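Local coordinates for acinetobacter secreted protease CpaA (Acinetobacter nosocomialis M2, PDB 6O38), which is a zinc metalloprotease, a substrate of type II secretion that forms a complex with its chaperone CpaB, at residues I532-L540 / L549-V558. Sequence-based numbering, arbitrary orientation.
Sequences INFYSSPYL and LGEEGKIDAV
Ser536 meets the start of helix 557-569 with both of its oxygens. Val558 N donates to Ser536 O at 3.1 Å in a fairly straight bond, coming in almost along the C=O direction, while Ala557 N bonds weakly to the same oxygen and also to Ser536 OG, at 3.0 Å. A chi1 of 70° sets OG between the backbone N and the carbonyl carbon, on the side where Ala557 N can reach both OG and O; Ser516 O is the other partner of the hydroxyl. Two further backbone bonds tie the loop to the chain leading up to the helix. Ser537 N donates to Leu549 O at 2.6 Å, and Leu549 N to Leu540 O at 2.9 Å with an N-H...O angle of 179°. The chain between these two bonds folds as a type I turn from Ser537 to Leu540, in which Ser537 OG accepts from Tyr539 N as an ST turn.

Apolar packing gathers round Leu549. Its CD1 meets Ile532 CD1 tip to tip at 3.7 Å and lies obliquely to the Phe534 ring, with Leu540 CB more loosely beside it. Pro538 instead sets its ring across the Asp556 carboxylate, CD 3.4 Å from Asp556 CG, and its CB lies near Glu552 CD. Chi1 of -168° turns the Asp556 carboxylate to the helix start, which OD1 caps, and lays it against Pro538 CD.

Val558 CG2 packs on Ser537 CB and Tyr535 CB; Tyr535 OH is hydrogen-bonded to Arg497 O on helix 496-504, which carries two of the three zinc ligands, His498 and His502. With Val558 N soundly bonded to Ser536 O, Ala557 N shared between OG and a weak bond to that O, and Asp556 capping, polar contacts join the helix start to the loop beside the metal-bearing helix.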
loop_
_atom_site.group_PDB
_atom_site.type_symbol
_atom_site.label_atom_id
_atom_site.label_comp_id
_atom_site.label_asym_id
_atom_site.label_seq_id
_atom_site.Cartn_x
_atom_site.Cartn_y
_atom_site.Cartn_z
ATOM N N ILE A 532 -0.680 -5.144 -5.693
ATOM C CA ILE A 532 0.311 -4.442 -4.888
ATOM C C ILE A 532 1.194 -3.634 -5.827
ATOM O O ILE A 532 1.339 -3.959 -7.009
ATOM C CB ILE A 532 1.165 -5.395 -4.018
ATOM C CG1 ILE A 532 1.968 -6.359 -4.890
ATOM C CG2 ILE A 532 0.292 -6.157 -3.028
ATOM C CD1 ILE A 532 2.921 -7.235 -4.109
ATOM N N ASN A 533 1.786 -2.568 -5.291
ATOM C CA ASN A 533 2.514 -1.594 -6.106
ATOM C C ASN A 533 3.964 -2.036 -6.320
ATOM O O ASN A 533 4.917 -1.378 -5.902
ATOM C CB ASN A 533 2.448 -0.217 -5.456
ATOM C CG ASN A 533 1.025 0.255 -5.237
ATOM O OD1 ASN A 533 0.121 -0.079 -6.002
ATOM N ND2 ASN A 533 0.817 1.034 -4.182
ATOM N N PHE A 534 4.119 -3.173 -6.996
ATOM C CA PHE A 534 5.444 -3.704 -7.284
ATOM C C PHE A 534 5.438 -4.446 -8.610
ATOM O O PHE A 534 4.429 -5.035 -9.008
ATOM C CB PHE A 534 5.934 -4.660 -6.187
ATOM C CG PHE A 534 6.166 -4.004 -4.858
ATOM C CD1 PHE A 534 7.363 -3.358 -4.590
ATOM C CD2 PHE A 534 5.199 -4.051 -3.868
ATOM C CE1 PHE A 534 7.582 -2.758 -3.365
ATOM C CE2 PHE A 534 5.413 -3.454 -2.641
ATOM C CZ PHE A 534 6.607 -2.807 -2.389
ATOM N N TYR A 535 6.577 -4.400 -9.294
ATOM C CA TYR A 535 6.921 -5.398 -10.294
ATOM C C TYR A 535 7.721 -6.503 -9.615
ATOM O O TYR A 535 8.416 -6.268 -8.624
ATOM C CB TYR A 535 7.727 -4.785 -11.440
ATOM C CG TYR A 535 6.957 -3.802 -12.295
ATOM C CD1 TYR A 535 6.060 -4.244 -13.260
ATOM C CD2 TYR A 535 7.133 -2.432 -12.144
ATOM C CE1 TYR A 535 5.357 -3.350 -14.045
ATOM C CE2 TYR A 535 6.433 -1.530 -12.927
ATOM C CZ TYR A 535 5.546 -1.995 -13.876
ATOM O OH TYR A 535 4.846 -1.105 -14.658
ATOM N N SER A 536 7.617 -7.716 -10.150
ATOM C CA SER A 536 8.186 -8.867 -9.462
ATOM C C SER A 536 9.710 -8.822 -9.491
ATOM O O SER A 536 10.320 -8.416 -10.484
ATOM C CB SER A 536 7.686 -10.170 -10.087
ATOM O OG SER A 536 8.230 -10.365 -11.379
ATOM N N SER A 537 10.321 -9.242 -8.381
ATOM C CA SER A 537 11.770 -9.276 -8.221
ATOM C C SER A 537 12.136 -10.089 -6.985
ATOM O O SER A 537 11.500 -9.940 -5.934
ATOM C CB SER A 537 12.343 -7.863 -8.110
ATOM O OG SER A 537 13.718 -7.898 -7.767
ATOM N N PRO A 538 13.157 -10.947 -7.065
ATOM C CA PRO A 538 13.592 -11.697 -5.877
ATOM C C PRO A 538 14.293 -10.844 -4.833
ATOM O O PRO A 538 14.739 -11.383 -3.815
ATOM C CB PRO A 538 14.548 -12.747 -6.461
ATOM C CG PRO A 538 15.071 -12.120 -7.705
ATOM C CD PRO A 538 13.948 -11.288 -8.259
ATOM N N TYR A 539 14.423 -9.538 -5.056
ATOM C CA TYR A 539 15.017 -8.635 -4.081
ATOM C C TYR A 539 13.977 -7.721 -3.449
ATOM O O TYR A 539 14.337 -6.795 -2.713
ATOM C CB TYR A 539 16.128 -7.820 -4.741
ATOM C CG TYR A 539 17.078 -8.679 -5.545
ATOM C CD1 TYR A 539 17.871 -9.636 -4.926
ATOM C CD2 TYR A 539 17.169 -8.546 -6.925
ATOM C CE1 TYR A 539 18.735 -10.431 -5.656
ATOM C CE2 TYR A 539 18.031 -9.336 -7.664
ATOM C CZ TYR A 539 18.811 -10.277 -7.025
ATOM O OH TYR A 539 19.670 -11.067 -7.755
ATOM N N LEU A 540 12.697 -7.964 -3.718
ATOM C CA LEU A 540 11.592 -7.227 -3.128
ATOM C C LEU A 540 10.773 -8.165 -2.253
ATOM O O LEU A 540 10.673 -9.365 -2.528
ATOM C CB LEU A 540 10.696 -6.612 -4.204
ATOM C CG LEU A 540 11.362 -5.626 -5.162
ATOM C CD1 LEU A 540 10.393 -5.256 -6.263
ATOM C CD2 LEU A 540 11.841 -4.387 -4.420
ATOM N N LEU A 549 8.858 -11.406 -3.429
ATOM C CA LEU A 549 8.057 -11.161 -4.629
ATOM C C LEU A 549 8.776 -11.604 -5.900
ATOM O O LEU A 549 8.924 -10.838 -6.850
ATOM C CB LEU A 549 7.687 -9.685 -4.699
ATOM C CG LEU A 549 6.865 -9.138 -3.530
ATOM C CD1 LEU A 549 6.562 -7.663 -3.732
ATOM C CD2 LEU A 549 5.580 -9.933 -3.362
ATOM N N GLY A 550 9.223 -12.851 -5.932
ATOM C CA GLY A 550 9.936 -13.358 -7.084
ATOM C C GLY A 550 10.826 -14.525 -6.703
ATOM O O GLY A 550 10.751 -15.057 -5.595
ATOM N N GLU A 551 11.672 -14.906 -7.658
ATOM C CA GLU A 551 12.555 -16.055 -7.494
ATOM C C GLU A 551 13.739 -15.893 -8.435
ATOM O O GLU A 551 13.550 -15.580 -9.615
ATOM C CB GLU A 551 11.806 -17.361 -7.777
ATOM C CG GLU A 551 12.613 -18.620 -7.514
ATOM C CD GLU A 551 11.754 -19.869 -7.519
ATOM O OE1 GLU A 551 10.548 -19.763 -7.830
ATOM O OE2 GLU A 551 12.285 -20.958 -7.213
ATOM N N GLU A 552 14.948 -16.097 -7.915
ATOM C CA GLU A 552 16.158 -15.900 -8.706
ATOM C C GLU A 552 16.176 -16.811 -9.929
ATOM O O GLU A 552 16.193 -18.041 -9.803
ATOM C CB GLU A 552 17.405 -16.142 -7.853
ATOM C CG GLU A 552 17.643 -15.124 -6.736
ATOM C CD GLU A 552 16.809 -15.376 -5.496
ATOM O OE1 GLU A 552 15.942 -16.274 -5.526
ATOM O OE2 GLU A 552 17.030 -14.676 -4.485
ATOM N N GLY A 553 16.163 -16.200 -11.114
ATOM C CA GLY A 553 16.268 -16.908 -12.371
ATOM C C GLY A 553 14.974 -17.433 -12.957
ATOM O O GLY A 553 14.995 -17.956 -14.080
ATOM N N LYS A 554 13.855 -17.322 -12.252
ATOM C CA LYS A 554 12.583 -17.789 -12.794
ATOM C C LYS A 554 11.517 -16.707 -12.871
ATOM O O LYS A 554 10.830 -16.603 -13.889
ATOM C CB LYS A 554 12.066 -18.988 -11.988
ATOM C CG LYS A 554 12.910 -20.238 -12.212
ATOM C CD LYS A 554 12.211 -21.509 -11.766
ATOM C CE LYS A 554 12.998 -22.734 -12.216
ATOM N NZ LYS A 554 12.509 -23.993 -11.591
ATOM N N ILE A 555 11.350 -15.899 -11.827
ATOM C CA ILE A 555 10.336 -14.845 -11.797
ATOM C C ILE A 555 11.048 -13.562 -11.387
ATOM O O ILE A 555 11.251 -13.309 -10.194
ATOM C CB ILE A 555 9.180 -15.166 -10.844
ATOM C CG1 ILE A 555 8.531 -16.502 -11.215
ATOM C CG2 ILE A 555 8.144 -14.051 -10.868
ATOM C CD1 ILE A 555 7.505 -16.982 -10.209
ATOM N N ASP A 556 11.433 -12.749 -12.375
ATOM C CA ASP A 556 12.140 -11.491 -12.116
ATOM C C ASP A 556 11.748 -10.507 -13.221
ATOM O O ASP A 556 12.373 -10.465 -14.282
ATOM C CB ASP A 556 13.645 -11.712 -12.061
ATOM C CG ASP A 556 14.394 -10.516 -11.504
ATOM O OD1 ASP A 556 13.761 -9.467 -11.257
ATOM O OD2 ASP A 556 15.623 -10.629 -11.308
ATOM N N ALA A 557 10.713 -9.708 -12.951
ATOM C CA ALA A 557 10.269 -8.724 -13.933
ATOM C C ALA A 557 11.216 -7.531 -13.993
ATOM O O ALA A 557 11.456 -6.979 -15.073
ATOM C CB ALA A 557 8.848 -8.263 -13.614
ATOM N N VAL A 558 11.753 -7.115 -12.844
ATOM C CA VAL A 558 12.593 -5.921 -12.795
ATOM C C VAL A 558 13.860 -6.119 -13.621
ATOM O O VAL A 558 14.354 -5.181 -14.260
ATOM C CB VAL A 558 12.916 -5.560 -11.333
ATOM C CG1 VAL A 558 13.871 -4.378 -11.266
ATOM C CG2 VAL A 558 11.635 -5.255 -10.570
#